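Local structure of putative methyltransferase (Emericella variicolor, 7DMB) at residues Y229-T235 / Y252-R258; V186-N191 / R215-L220; L302-L308 / M378-V382; D33-T37 / L192-N197. The protein is a trans-acting enzyme of calbistrin biosynthesis that binds S-adenosyl-L-homocysteine and probably methylates a polyketide intermediate using S-adenosylmethionine. One frame throughout, in Å; residues are numbered along the deposited sequence.

Interaction 1: residues Y229-T235 / Y252-R258; sequences YSSYVFT and YDNVEYR
Tyr232 to Phe234 lie beside Val255 to Tyr257 as parallel strands, their short axes 4.6 Å apart and 25° from parallel. They are the two strands of a beta-alpha-beta crossover through helix 242-248, at one border of the Rossmann-like methyltransferase sheet, where 255-259 is the outermost strand. Four backbone hydrogen bonds form the ladder: Tyr232 N gives its hydrogen to Asn254 O, Glu256 N to Tyr232 O, Phe234 N to Glu256 O and Arg258 N to Phe234 O. Tyr257 lays its CE1 over one face of the Phe234 ring, offset toward the rim. The two rings meet obliquely, planes 35° apart, with Phe234 CD2 3.8 Å from Tyr257 CD1. On the same side of the sheet, Val255 CG1 reaches Phe234 CB at 4.2 Å, while Phe234 and Tyr257 both also touch Ala245 of helix 242-248. The phenol of Tyr232 leads away from Val255 and bonds Glu204. Asp236, the last residue of strand 229-236, binds S-adenosyl-L-homocysteine. The lead-in to the strands is held by Tyr229, whose chi1 of 63° turns the ring toward 252-258, where its OH donates to Asp253 O at 2.6 Å, in the carbonyl plane. A water over the centre of the Tyr229 ring donates to Tyr229 O at 2.8 Å and accepts from Asn254 ND2 at 2.9 Å.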
loop_
_atom_site.group_PDB
_atom_site.type_symbol
_atom_site.label_atom_id
_atom_site.label_comp_id
_atom_site.label_asym_id
_atom_site.label_seq_id
_atom_site.Cartn_x
_atom_site.Cartn_y
_atom_site.Cartn_z
ATOM N N TYR A 229 5.661 23.873 0.796
ATOM C CA TYR A 229 4.906 23.587 -0.407
ATOM C C TYR A 229 3.994 24.769 -0.668
ATOM O O TYR A 229 3.629 25.495 0.257
ATOM C CB TYR A 229 4.078 22.297 -0.269
ATOM C CG TYR A 229 3.010 22.335 0.813
ATOM C CD1 TYR A 229 1.661 22.434 0.484
ATOM C CD2 TYR A 229 3.354 22.279 2.162
ATOM C CE1 TYR A 229 0.690 22.483 1.467
ATOM C CE2 TYR A 229 2.387 22.304 3.146
ATOM C CZ TYR A 229 1.059 22.409 2.791
ATOM O OH TYR A 229 0.110 22.448 3.777
ATOM N N SER A 230 3.637 24.962 -1.934
ATOM C CA SER A 230 2.653 25.973 -2.288
ATOM C C SER A 230 1.245 25.404 -2.333
ATOM O O SER A 230 0.278 26.121 -2.053
ATOM C CB SER A 230 3.010 26.616 -3.645
ATOM O OG SER A 230 3.044 25.653 -4.695
ATOM N N SER A 231 1.119 24.115 -2.634
ATOM C CA SER A 231 -0.168 23.539 -2.978
ATOM C C SER A 231 -0.057 22.026 -2.816
ATOM O O SER A 231 0.858 21.410 -3.375
ATOM C CB SER A 231 -0.533 23.924 -4.421
ATOM O OG SER A 231 -1.771 23.398 -4.833
ATOM N N TYR A 232 -0.973 21.436 -2.053
ATOM C CA TYR A 232 -1.108 19.981 -1.974
ATOM C C TYR A 232 -2.462 19.598 -2.554
ATOM O O TYR A 232 -3.501 19.935 -1.978
ATOM C CB TYR A 232 -0.968 19.485 -0.530
ATOM C CG TYR A 232 -0.701 17.995 -0.403
ATOM C CD1 TYR A 232 0.539 17.533 0.018
ATOM C CD2 TYR A 232 -1.686 17.054 -0.715
ATOM C CE1 TYR A 232 0.802 16.184 0.125
ATOM C CE2 TYR A 232 -1.423 15.686 -0.617
ATOM C CZ TYR A 232 -0.180 15.258 -0.187
ATOM O OH TYR A 232 0.106 13.911 -0.071
ATOM N N VAL A 233 -2.459 18.894 -3.683
ATOM C CA VAL A 233 -3.687 18.384 -4.291
ATOM C C VAL A 233 -3.874 16.942 -3.818
ATOM O O VAL A 233 -3.160 16.031 -4.238
ATOM C CB VAL A 233 -3.661 18.495 -5.817
ATOM C CG1 VAL A 233 -4.990 18.051 -6.379
ATOM C CG2 VAL A 233 -3.331 19.950 -6.254
ATOM N N PHE A 234 -4.820 16.755 -2.902
ATOM C CA PHE A 234 -5.239 15.448 -2.399
ATOM C C PHE A 234 -6.273 14.875 -3.360
ATOM O O PHE A 234 -7.346 15.464 -3.535
ATOM C CB PHE A 234 -5.819 15.633 -0.993
ATOM C CG PHE A 234 -6.243 14.353 -0.281
ATOM C CD1 PHE A 234 -5.532 13.896 0.815
ATOM C CD2 PHE A 234 -7.391 13.662 -0.655
ATOM C CE1 PHE A 234 -5.926 12.744 1.500
ATOM C CE2 PHE A 234 -7.794 12.518 0.022
ATOM C CZ PHE A 234 -7.058 12.053 1.097
ATOM N N THR A 235 -5.954 13.760 -4.018
ATOM C CA THR A 235 -6.910 13.158 -4.942
ATOM C C THR A 235 -7.124 11.688 -4.626
ATOM O O THR A 235 -6.295 11.019 -3.995
ATOM C CB THR A 235 -6.508 13.304 -6.434
ATOM O OG1 THR A 235 -5.381 12.470 -6.749
ATOM C CG2 THR A 235 -6.190 14.760 -6.763
ATOM N N TYR A 252 -3.543 21.744 8.121
ATOM C CA TYR A 252 -2.652 22.148 7.036
ATOM C C TYR A 252 -3.333 23.087 6.046
ATOM O O TYR A 252 -4.494 22.889 5.678
ATOM C CB TYR A 252 -2.114 20.924 6.298
ATOM C CG TYR A 252 -1.371 19.992 7.219
ATOM C CD1 TYR A 252 -0.087 20.292 7.643
ATOM C CD2 TYR A 252 -1.962 18.825 7.686
ATOM C CE1 TYR A 252 0.600 19.451 8.499
ATOM C CE2 TYR A 252 -1.279 17.966 8.536
ATOM C CZ TYR A 252 0.001 18.288 8.941
ATOM O OH TYR A 252 0.691 17.466 9.798
ATOM N N ASP A 253 -2.594 24.108 5.614
ATOM C CA ASP A 253 -3.084 25.098 4.665
ATOM C C ASP A 253 -2.817 24.656 3.232
ATOM O O ASP A 253 -1.940 23.825 2.965
ATOM C CB ASP A 253 -2.420 26.455 4.886
ATOM C CG ASP A 253 -2.611 26.988 6.299
ATOM O OD1 ASP A 253 -3.617 26.638 6.952
ATOM O OD2 ASP A 253 -1.747 27.773 6.750
ATOM N N ASN A 254 -3.593 25.236 2.310
ATOM C CA ASN A 254 -3.355 25.111 0.874
ATOM C C ASN A 254 -3.483 23.665 0.393
ATOM O O ASN A 254 -2.714 23.204 -0.454
ATOM C CB ASN A 254 -1.988 25.687 0.491
ATOM C CG ASN A 254 -1.879 27.181 0.780
ATOM O OD1 ASN A 254 -2.799 27.938 0.506
ATOM N ND2 ASN A 254 -0.750 27.601 1.333
ATOM N N VAL A 255 -4.467 22.946 0.919
ATOM C CA VAL A 255 -4.796 21.603 0.454
ATOM C C VAL A 255 -6.083 21.678 -0.363
ATOM O O VAL A 255 -7.044 22.338 0.046
ATOM C CB VAL A 255 -4.929 20.624 1.636
ATOM C CG1 VAL A 255 -5.029 19.178 1.152
ATOM C CG2 VAL A 255 -3.746 20.788 2.594
ATOM N N GLU A 256 -6.096 21.028 -1.528
ATOM C CA GLU A 256 -7.319 20.847 -2.299
ATOM C C GLU A 256 -7.693 19.371 -2.341
ATOM O O GLU A 256 -6.843 18.485 -2.184
ATOM C CB GLU A 256 -7.177 21.384 -3.729
ATOM C CG GLU A 256 -6.840 22.865 -3.782
ATOM C CD GLU A 256 -6.604 23.352 -5.198
ATOM O OE1 GLU A 256 -7.489 23.135 -6.060
ATOM O OE2 GLU A 256 -5.524 23.939 -5.447
ATOM N N TYR A 257 -8.977 19.117 -2.574
ATOM C CA TYR A 257 -9.544 17.769 -2.512
ATOM C C TYR A 257 -10.381 17.566 -3.776
ATOM O O TYR A 257 -11.487 18.099 -3.890
ATOM C CB TYR A 257 -10.366 17.596 -1.235
ATOM C CG TYR A 257 -9.568 17.825 0.046
ATOM C CD1 TYR A 257 -9.149 16.755 0.810
ATOM C CD2 TYR A 257 -9.235 19.112 0.485
ATOM C CE1 TYR A 257 -8.427 16.938 1.971
ATOM C CE2 TYR A 257 -8.502 19.308 1.645
ATOM C CZ TYR A 257 -8.106 18.209 2.389
ATOM O OH TYR A 257 -7.383 18.349 3.557
ATOM N N ARG A 258 -9.846 16.809 -4.732
ATOM C CA ARG A 258 -10.401 16.726 -6.074
ATOM C C ARG A 258 -10.355 15.278 -6.549
ATOM O O ARG A 258 -9.369 14.574 -6.306
ATOM C CB ARG A 258 -9.622 17.632 -7.046
ATOM C CG ARG A 258 -9.515 19.132 -6.633
ATOM C CD ARG A 258 -8.674 19.964 -7.652
ATOM N NE ARG A 258 -9.180 19.825 -9.015
ATOM C CZ ARG A 258 -8.488 20.076 -10.120
ATOM N NH1 ARG A 258 -7.230 20.483 -10.052
ATOM N NH2 ARG A 258 -9.058 19.900 -11.305
HETATM O O HOH W 1 1.589 26.050 2.144
#

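Interaction 2: residues V186-N191 / R215-L220; sequences VRPLIN and RVFEGL
Arg187 and Gly219 bring their backbones together, CA to CA 4.4 Å, where two helices meet at a crossing angle of -48° with their short axes 7.7 Å apart. Both belong to the helical layer on one face of the Rossmann-like sheet, and helix 211-220 is the one that follows the glycine-rich Gly206-Gly208-Gly211 turn, consistent with a nucleotide-binding motif. Gly219, with no side chain, lets the helices come this near at Ile190. The apolar centre is Ile190. Its CG2 branch, anti to the backbone N, lies 3.6 Å from Leu220 CD2 and close to Val216 O, while CG1 and CD1 lie against Val216 CG2, the two side chains crossing at about a right angle. Val216 and Leu220 in turn rest on Tyr232 of the sheet. Toward the outer side the contact becomes ionic. Arg187 turns about its CG-CD bond (chi3 -71°) and brings NH1 to Glu218 OE1 at 2.9 Å, a salt bridge whose hydrogen bond is weak and bent, with guanidinium and carboxylate planes 61° apart. Glu218 OE2 takes Arg215 NH2 at 3.2 Å, so one carboxylate serves two arginines, and Arg187 NE has a second salt-bridge partner in Glu185. Near the C-terminal end of helix 211-220, Asn191, whose OD1 accepts from Arg195 NE, makes a long, weak bond of 3.5 Å from ND2 to Gly219 O.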
loop_
_atom_site.group_PDB
_atom_site.type_symbol
_atom_site.label_atom_id
_atom_site.label_comp_id
_atom_site.label_asym_id
_atom_site.label_seq_id
_atom_site.Cartn_x
_atom_site.Cartn_y
_atom_site.Cartn_z
ATOM N N VAL A 186 9.813 8.172 5.303
ATOM C CA VAL A 186 9.870 8.911 4.042
ATOM C C VAL A 186 9.969 10.418 4.243
ATOM O O VAL A 186 10.082 11.151 3.258
ATOM C CB VAL A 186 8.679 8.584 3.106
ATOM C CG1 VAL A 186 8.436 7.093 2.990
ATOM C CG2 VAL A 186 7.407 9.297 3.548
ATOM N N ARG A 187 9.931 10.904 5.480
ATOM C CA ARG A 187 9.926 12.343 5.754
ATOM C C ARG A 187 11.237 13.048 5.385
ATOM O O ARG A 187 11.199 14.218 4.971
ATOM C CB ARG A 187 9.589 12.593 7.232
ATOM C CG ARG A 187 8.201 12.097 7.627
ATOM C CD ARG A 187 7.945 12.201 9.123
ATOM N NE ARG A 187 8.731 11.227 9.874
ATOM C CZ ARG A 187 8.858 11.232 11.194
ATOM N NH1 ARG A 187 8.242 12.167 11.910
ATOM N NH2 ARG A 187 9.606 10.311 11.797
ATOM N N PRO A 188 12.412 12.417 5.549
ATOM C CA PRO A 188 13.633 13.080 5.056
ATOM C C PRO A 188 13.620 13.318 3.555
ATOM O O PRO A 188 14.108 14.365 3.112
ATOM C CB PRO A 188 14.757 12.123 5.474
ATOM C CG PRO A 188 14.196 11.376 6.638
ATOM C CD PRO A 188 12.733 11.233 6.365
ATOM N N LEU A 189 13.080 12.389 2.754
ATOM C CA LEU A 189 12.969 12.648 1.319
ATOM C C LEU A 189 12.039 13.823 1.046
ATOM O O LEU A 189 12.355 14.712 0.243
ATOM C CB LEU A 189 12.459 11.420 0.571
ATOM C CG LEU A 189 12.216 11.732 -0.912
ATOM C CD1 LEU A 189 13.532 12.106 -1.571
ATOM C CD2 LEU A 189 11.541 10.584 -1.683
ATOM N N ILE A 190 10.859 13.810 1.669
ATOM C CA ILE A 190 9.910 14.894 1.460
ATOM C C ILE A 190 10.514 16.208 1.926
ATOM O O ILE A 190 10.439 17.228 1.229
ATOM C CB ILE A 190 8.582 14.577 2.171
ATOM C CG1 ILE A 190 7.956 13.300 1.595
ATOM C CG2 ILE A 190 7.614 15.756 2.073
ATOM C CD1 ILE A 190 7.552 13.406 0.149
ATOM N N ASN A 191 11.159 16.198 3.093
ATOM C CA ASN A 191 11.776 17.421 3.594
ATOM C C ASN A 191 12.828 17.954 2.616
ATOM O O ASN A 191 12.902 19.161 2.374
ATOM C CB ASN A 191 12.366 17.158 4.979
ATOM C CG ASN A 191 13.001 18.389 5.588
ATOM O OD1 ASN A 191 14.218 18.472 5.698
ATOM N ND2 ASN A 191 12.175 19.351 5.991
ATOM N N ARG A 215 2.145 11.247 6.691
ATOM C CA ARG A 215 3.601 11.289 6.783
ATOM C C ARG A 215 4.183 12.417 5.927
ATOM O O ARG A 215 5.130 13.094 6.342
ATOM C CB ARG A 215 4.224 9.959 6.366
ATOM C CG ARG A 215 3.503 8.638 6.683
ATOM C CD ARG A 215 2.877 8.530 8.052
ATOM N NE ARG A 215 3.700 9.102 9.102
ATOM C CZ ARG A 215 3.211 9.531 10.260
ATOM N NH1 ARG A 215 1.893 9.429 10.490
ATOM N NH2 ARG A 215 4.037 10.066 11.163
ATOM N N VAL A 216 3.629 12.625 4.728
ATOM C CA VAL A 216 4.199 13.574 3.774
ATOM C C VAL A 216 4.071 14.998 4.307
ATOM O O VAL A 216 4.998 15.803 4.175
ATOM C CB VAL A 216 3.526 13.396 2.394
ATOM C CG1 VAL A 216 3.782 14.607 1.462
ATOM C CG2 VAL A 216 4.009 12.085 1.716
ATOM N N PHE A 217 2.941 15.322 4.947
ATOM C CA PHE A 217 2.754 16.663 5.492
ATOM C C PHE A 217 3.782 16.968 6.578
ATOM O O PHE A 217 4.268 18.101 6.683
ATOM C CB PHE A 217 1.333 16.818 6.036
ATOM C CG PHE A 217 0.339 17.296 5.010
ATOM C CD1 PHE A 217 0.589 18.441 4.263
ATOM C CD2 PHE A 217 -0.847 16.604 4.796
ATOM C CE1 PHE A 217 -0.327 18.890 3.327
ATOM C CE2 PHE A 217 -1.764 17.036 3.849
ATOM C CZ PHE A 217 -1.508 18.184 3.116
ATOM N N GLU A 218 4.142 15.964 7.383
ATOM C CA GLU A 218 5.140 16.173 8.427
ATOM C C GLU A 218 6.479 16.576 7.830
ATOM O O GLU A 218 7.179 17.446 8.369
ATOM C CB GLU A 218 5.289 14.907 9.267
ATOM C CG GLU A 218 4.235 14.785 10.346
ATOM C CD GLU A 218 4.412 13.538 11.190
ATOM O OE1 GLU A 218 5.531 12.971 11.203
ATOM O OE2 GLU A 218 3.420 13.119 11.823
ATOM N N GLY A 219 6.853 15.948 6.713
ATOM C CA GLY A 219 8.052 16.366 6.015
ATOM C C GLY A 219 7.922 17.741 5.393
ATOM O O GLY A 219 8.925 18.439 5.210
ATOM N N LEU A 220 6.699 18.152 5.060
ATOM C CA LEU A 220 6.478 19.462 4.469
ATOM C C LEU A 220 6.252 20.552 5.507
ATOM O O LEU A 220 6.231 21.729 5.142
ATOM C CB LEU A 220 5.280 19.428 3.515
ATOM C CG LEU A 220 5.382 18.614 2.221
ATOM C CD1 LEU A 220 4.050 18.662 1.486
ATOM C CD2 LEU A 220 6.523 19.088 1.326
#

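Interaction 3: residues L302-L308 / M378-V382; sequences LQPKGFL and MLARV
Phe307 and Arg381 face each other as a non-hydrogen-bonded pair of antiparallel strands, next to the hydrogen-bonded pair Leu308-Ala380. The reversed strand 375-382, slotted between 306-313 and 358-366, is a hallmark of the class I methyltransferase fold. The tight part lies on the Phe307 side of the sheet. Arg381, with CG anti to the backbone N (chi1 -167°), runs its aliphatic chain across the ring: CG sits over one face, 4.0 Å from the centroid, in a CH-pi contact, and NE comes to 3.2 Å from Phe307 CZ. Leu379 approaches the ring obliquely, its CG 3.5 Å from Phe307 CD1, and His362 of the next strand meets the same ring edge-to-face. In the backbone, Leu308 N to Ala380 O and Ala380 N to Leu308 O bind the two strands reciprocally. Toward the turn, Val382 N still reaches Gly306 O, at 3.2 Å, and Val382 CG2 packs on Leu302 CB at 3.7 Å. Beyond that the contact loosens. Residues Gln303 to Gly306 form a type I turn, Pro304 and Lys305 are exposed, and a water links the turn to the end of the partner strand. That water donates to Pro304 O at 3.0 Å and to Val382 O at 2.6 Å.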
loop_
_atom_site.group_PDB
_atom_site.type_symbol
_atom_site.label_atom_id
_atom_site.label_comp_id
_atom_site.label_asym_id
_atom_site.label_seq_id
_atom_site.Cartn_x
_atom_site.Cartn_y
_atom_site.Cartn_z
ATOM N N LEU A 302 3.359 15.773 -14.488
ATOM C CA LEU A 302 4.628 16.248 -13.938
ATOM C C LEU A 302 5.320 17.271 -14.840
ATOM O O LEU A 302 5.290 17.160 -16.067
ATOM C CB LEU A 302 5.559 15.061 -13.702
ATOM C CG LEU A 302 5.123 14.210 -12.506
ATOM C CD1 LEU A 302 5.805 12.832 -12.502
ATOM C CD2 LEU A 302 5.413 14.990 -11.211
ATOM N N GLN A 303 5.958 18.263 -14.213
ATOM C CA GLN A 303 6.815 19.201 -14.923
ATOM C C GLN A 303 8.042 18.442 -15.449
ATOM O O GLN A 303 8.287 17.308 -15.046
ATOM C CB GLN A 303 7.201 20.379 -14.038
ATOM C CG GLN A 303 8.103 20.046 -12.869
ATOM C CD GLN A 303 9.409 20.805 -12.896
ATOM O OE1 GLN A 303 10.020 21.006 -13.955
ATOM N NE2 GLN A 303 9.859 21.233 -11.718
ATOM N N PRO A 304 8.798 19.009 -16.398
ATOM C CA PRO A 304 9.854 18.204 -17.062
ATOM C C PRO A 304 10.920 17.681 -16.112
ATOM O O PRO A 304 11.531 16.649 -16.409
ATOM C CB PRO A 304 10.442 19.165 -18.114
ATOM C CG PRO A 304 9.891 20.533 -17.795
ATOM C CD PRO A 304 8.646 20.348 -16.995
ATOM N N LYS A 305 11.139 18.325 -14.966
ATOM C CA LYS A 305 12.059 17.828 -13.948
ATOM C C LYS A 305 11.342 17.168 -12.769
ATOM O O LYS A 305 11.967 16.923 -11.737
ATOM C CB LYS A 305 12.958 18.965 -13.450
ATOM C CG LYS A 305 13.930 19.495 -14.525
ATOM C CD LYS A 305 14.238 20.990 -14.357
ATOM C CE LYS A 305 15.673 21.225 -13.887
ATOM N NZ LYS A 305 15.838 22.526 -13.153
ATOM N N GLY A 306 10.046 16.857 -12.905
ATOM C CA GLY A 306 9.278 16.342 -11.788
ATOM C C GLY A 306 9.563 14.870 -11.462
ATOM O O GLY A 306 10.263 14.160 -12.184
ATOM N N PHE A 307 8.992 14.421 -10.338
ATOM C CA PHE A 307 9.249 13.104 -9.769
ATOM C C PHE A 307 7.946 12.424 -9.391
ATOM O O PHE A 307 7.010 13.066 -8.893
ATOM C CB PHE A 307 10.130 13.178 -8.498
ATOM C CG PHE A 307 11.607 13.298 -8.770
ATOM C CD1 PHE A 307 12.405 12.167 -8.899
ATOM C CD2 PHE A 307 12.205 14.548 -8.884
ATOM C CE1 PHE A 307 13.760 12.282 -9.133
ATOM C CE2 PHE A 307 13.557 14.663 -9.130
ATOM C CZ PHE A 307 14.336 13.543 -9.245
ATOM N N LEU A 308 7.904 11.114 -9.615
ATOM C CA LEU A 308 6.912 10.241 -9.003
ATOM C C LEU A 308 7.544 9.572 -7.788
ATOM O O LEU A 308 8.606 8.948 -7.901
ATOM C CB LEU A 308 6.423 9.186 -9.996
ATOM C CG LEU A 308 5.688 8.001 -9.356
ATOM C CD1 LEU A 308 4.394 8.447 -8.667
ATOM C CD2 LEU A 308 5.424 6.950 -10.407
ATOM N N MET A 378 9.732 3.934 -3.944
ATOM C CA MET A 378 10.402 4.151 -5.225
ATOM C C MET A 378 10.286 5.609 -5.659
ATOM O O MET A 378 9.192 6.188 -5.640
ATOM C CB MET A 378 9.809 3.248 -6.305
ATOM C CG MET A 378 10.014 1.768 -6.056
ATOM S SD MET A 378 9.012 0.727 -7.131
ATOM C CE MET A 378 7.448 0.741 -6.264
ATOM N N LEU A 379 11.405 6.189 -6.077
ATOM C CA LEU A 379 11.422 7.524 -6.667
ATOM C C LEU A 379 11.835 7.400 -8.129
ATOM O O LEU A 379 12.805 6.709 -8.453
ATOM C CB LEU A 379 12.368 8.453 -5.897
ATOM C CG LEU A 379 12.308 9.950 -6.223
ATOM C CD1 LEU A 379 10.910 10.539 -5.998
ATOM C CD2 LEU A 379 13.339 10.719 -5.395
ATOM N N ALA A 380 11.068 8.013 -9.015
ATOM C CA ALA A 380 11.344 7.954 -10.441
ATOM C C ALA A 380 11.237 9.359 -11.002
ATOM O O ALA A 380 10.375 10.134 -10.575
ATOM C CB ALA A 380 10.373 7.025 -11.162
ATOM N N ARG A 381 12.121 9.675 -11.947
ATOM C CA ARG A 381 12.220 10.989 -12.568
ATOM C C ARG A 381 11.683 10.942 -13.992
ATOM O O ARG A 381 11.853 9.951 -14.708
ATOM C CB ARG A 381 13.676 11.479 -12.595
ATOM C CG ARG A 381 13.842 12.943 -12.921
ATOM C CD ARG A 381 15.296 13.402 -12.807
ATOM N NE ARG A 381 15.341 14.679 -12.092
ATOM C CZ ARG A 381 15.787 15.826 -12.593
ATOM N NH1 ARG A 381 16.266 15.900 -13.837
ATOM N NH2 ARG A 381 15.745 16.900 -11.835
ATOM N N VAL A 382 11.038 12.037 -14.404
ATOM C CA VAL A 382 10.602 12.148 -15.789
ATOM C C VAL A 382 11.819 12.093 -16.705
ATOM O O VAL A 382 12.874 12.668 -16.403
ATOM C CB VAL A 382 9.806 13.449 -15.995
ATOM C CG1 VAL A 382 9.476 13.640 -17.474
ATOM C CG2 VAL A 382 8.538 13.445 -15.129
HETATM O O HOH W 2 13.983 14.962 -16.189
#

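Interaction 4: residues D33-T37 / L192-N197; sequences DLQWT and LMGRTN
Leu34 and Trp36 do most of the touching, and they do it by apolar contact. Leu34 CD1 lies 3.6 Å from Leu192 CG, the two leucines sliding past each other in opposite directions, and it also reaches Met193 CG at 4.0 Å. The indole of Trp36 leads with its six-membered ring: CZ3 is 3.8 Å from Met193 CB and CE3 is 3.8 Å from Asn197 CB, while Trp36 CB meets Thr196 CG2. Through these contacts an N-terminal loop covers the last turn of helix 187-196, just before strand 200-205 enters the Rossmann-like sheet. Indole and Met193 also rest on Val278 and Leu200 of that sheet. The polar groups bond within 192-197 or outside the two segments. Met193 O lies at the edge of the indole, in its plane, but accepts from Asn197 N, and Trp36 NE1 bonds Lys305 O. Thr196 OG1, anti to its carbonyl carbon (chi1 -54°), donates back to Leu192 O at 2.6 Å, arriving on the opposite face of that carbonyl from Thr196 N.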
loop_
_atom_site.group_PDB
_atom_site.type_symbol
_atom_site.label_atom_id
_atom_site.label_comp_id
_atom_site.label_asym_id
_atom_site.label_seq_id
_atom_site.Cartn_x
_atom_site.Cartn_y
_atom_site.Cartn_z
ATOM N N ASP A 33 19.225 12.401 -6.494
ATOM C CA ASP A 33 19.772 13.657 -7.027
ATOM C C ASP A 33 18.643 14.448 -7.690
ATOM O O ASP A 33 18.338 14.253 -8.873
ATOM C CB ASP A 33 20.920 13.396 -7.999
ATOM C CG ASP A 33 21.754 14.644 -8.254
ATOM O OD1 ASP A 33 21.384 15.713 -7.738
ATOM O OD2 ASP A 33 22.775 14.559 -8.960
ATOM N N LEU A 34 18.024 15.346 -6.920
ATOM C CA LEU A 34 16.813 16.018 -7.384
ATOM C C LEU A 34 17.067 16.919 -8.589
ATOM O O LEU A 34 16.192 17.047 -9.454
ATOM C CB LEU A 34 16.195 16.818 -6.240
ATOM C CG LEU A 34 15.763 15.973 -5.040
ATOM C CD1 LEU A 34 15.318 16.868 -3.913
ATOM C CD2 LEU A 34 14.635 15.018 -5.442
ATOM N N GLN A 35 18.242 17.549 -8.665
ATOM C CA GLN A 35 18.623 18.386 -9.812
ATOM C C GLN A 35 17.606 19.505 -10.082
ATOM O O GLN A 35 17.271 19.800 -11.230
ATOM C CB GLN A 35 18.842 17.524 -11.061
ATOM C CG GLN A 35 20.082 16.621 -10.987
ATOM C CD GLN A 35 20.127 15.592 -12.101
ATOM O OE1 GLN A 35 19.510 15.767 -13.150
ATOM N NE2 GLN A 35 20.862 14.502 -11.876
ATOM N N TRP A 36 17.101 20.125 -9.016
ATOM C CA TRP A 36 16.175 21.252 -9.134
ATOM C C TRP A 36 16.856 22.607 -8.978
ATOM O O TRP A 36 16.261 23.635 -9.320
ATOM C CB TRP A 36 15.066 21.138 -8.079
ATOM C CG TRP A 36 14.031 20.060 -8.351
ATOM C CD1 TRP A 36 13.828 19.381 -9.522
ATOM C CD2 TRP A 36 13.066 19.550 -7.423
ATOM N NE1 TRP A 36 12.797 18.487 -9.381
ATOM C CE2 TRP A 36 12.314 18.567 -8.101
ATOM C CE3 TRP A 36 12.762 19.834 -6.085
ATOM C CZ2 TRP A 36 11.280 17.863 -7.486
ATOM C CZ3 TRP A 36 11.735 19.141 -5.476
ATOM C CH2 TRP A 36 11.001 18.167 -6.180
ATOM N N THR A 37 18.062 22.627 -8.438
ATOM C CA THR A 37 18.873 23.818 -8.257
ATOM C C THR A 37 20.293 23.434 -8.632
ATOM O O THR A 37 20.622 22.244 -8.686
ATOM C CB THR A 37 18.828 24.318 -6.807
ATOM O OG1 THR A 37 19.163 23.236 -5.932
ATOM C CG2 THR A 37 17.446 24.846 -6.457
ATOM N N LEU A 192 13.629 17.067 2.020
ATOM C CA LEU A 192 14.655 17.508 1.076
ATOM C C LEU A 192 14.029 18.197 -0.137
ATOM O O LEU A 192 14.465 19.284 -0.537
ATOM C CB LEU A 192 15.524 16.322 0.645
ATOM C CG LEU A 192 16.520 16.604 -0.492
ATOM C CD1 LEU A 192 17.386 17.793 -0.128
ATOM C CD2 LEU A 192 17.400 15.368 -0.825
ATOM N N MET A 193 12.999 17.578 -0.731
ATOM C CA MET A 193 12.252 18.216 -1.812
ATOM C C MET A 193 11.719 19.585 -1.403
ATOM O O MET A 193 11.814 20.555 -2.168
ATOM C CB MET A 193 11.095 17.315 -2.241
ATOM C CG MET A 193 11.530 16.003 -2.814
ATOM S SD MET A 193 10.135 14.901 -2.941
ATOM C CE MET A 193 10.728 13.808 -4.241
ATOM N N GLY A 194 11.152 19.683 -0.199
ATOM C CA GLY A 194 10.544 20.934 0.227
ATOM C C GLY A 194 11.561 22.016 0.549
ATOM O O GLY A 194 11.378 23.183 0.188
ATOM N N ARG A 195 12.644 21.655 1.233
ATOM C CA ARG A 195 13.703 22.633 1.420
ATOM C C ARG A 195 14.334 23.040 0.091
ATOM O O ARG A 195 14.821 24.174 -0.037
ATOM C CB ARG A 195 14.757 22.085 2.375
ATOM C CG ARG A 195 14.321 22.113 3.843
ATOM C CD ARG A 195 15.430 21.602 4.742
ATOM N NE ARG A 195 15.712 20.192 4.488
ATOM C CZ ARG A 195 16.743 19.741 3.779
ATOM N NH1 ARG A 195 17.605 20.594 3.238
ATOM N NH2 ARG A 195 16.912 18.435 3.616
ATOM N N THR A 196 14.328 22.143 -0.911
ATOM C CA THR A 196 14.913 22.465 -2.214
ATOM C C THR A 196 13.967 23.308 -3.059
ATOM O O THR A 196 14.403 24.235 -3.752
ATOM C CB THR A 196 15.278 21.196 -2.992
ATOM O OG1 THR A 196 16.126 20.343 -2.204
ATOM C CG2 THR A 196 15.986 21.570 -4.296
ATOM N N ASN A 197 12.675 22.979 -3.041
ATOM C CA ASN A 197 11.633 23.774 -3.690
ATOM C C ASN A 197 10.585 24.101 -2.634
ATOM O O ASN A 197 9.628 23.333 -2.440
ATOM C CB ASN A 197 11.013 23.040 -4.877
ATOM C CG ASN A 197 9.937 23.877 -5.586
ATOM O OD1 ASN A 197 9.685 25.044 -5.225
ATOM N ND2 ASN A 197 9.289 23.277 -6.589
#

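From the N terminus, the first of these contacts to open is interaction 4, at 33-37, which closes a long, mostly helical loop when 192-197 arrives. Interaction 2 opens six residues earlier, at the start of the same helix, 187-196, and closes only at 215-220, so the two cross along the chain. Interaction 1 follows in series with a short crossover, and its Tyr252 and Val255 pack on Phe217 of helix 211-220. Interaction 3 comes last, bringing the C-terminal strand 375-382 back to 306-313. It touches interaction 2 through Leu189 and Leu379, and interaction 4 through Lys305. Interactions 1 and 3 lie in the same sheet without touching, their centres about 19 Å apart.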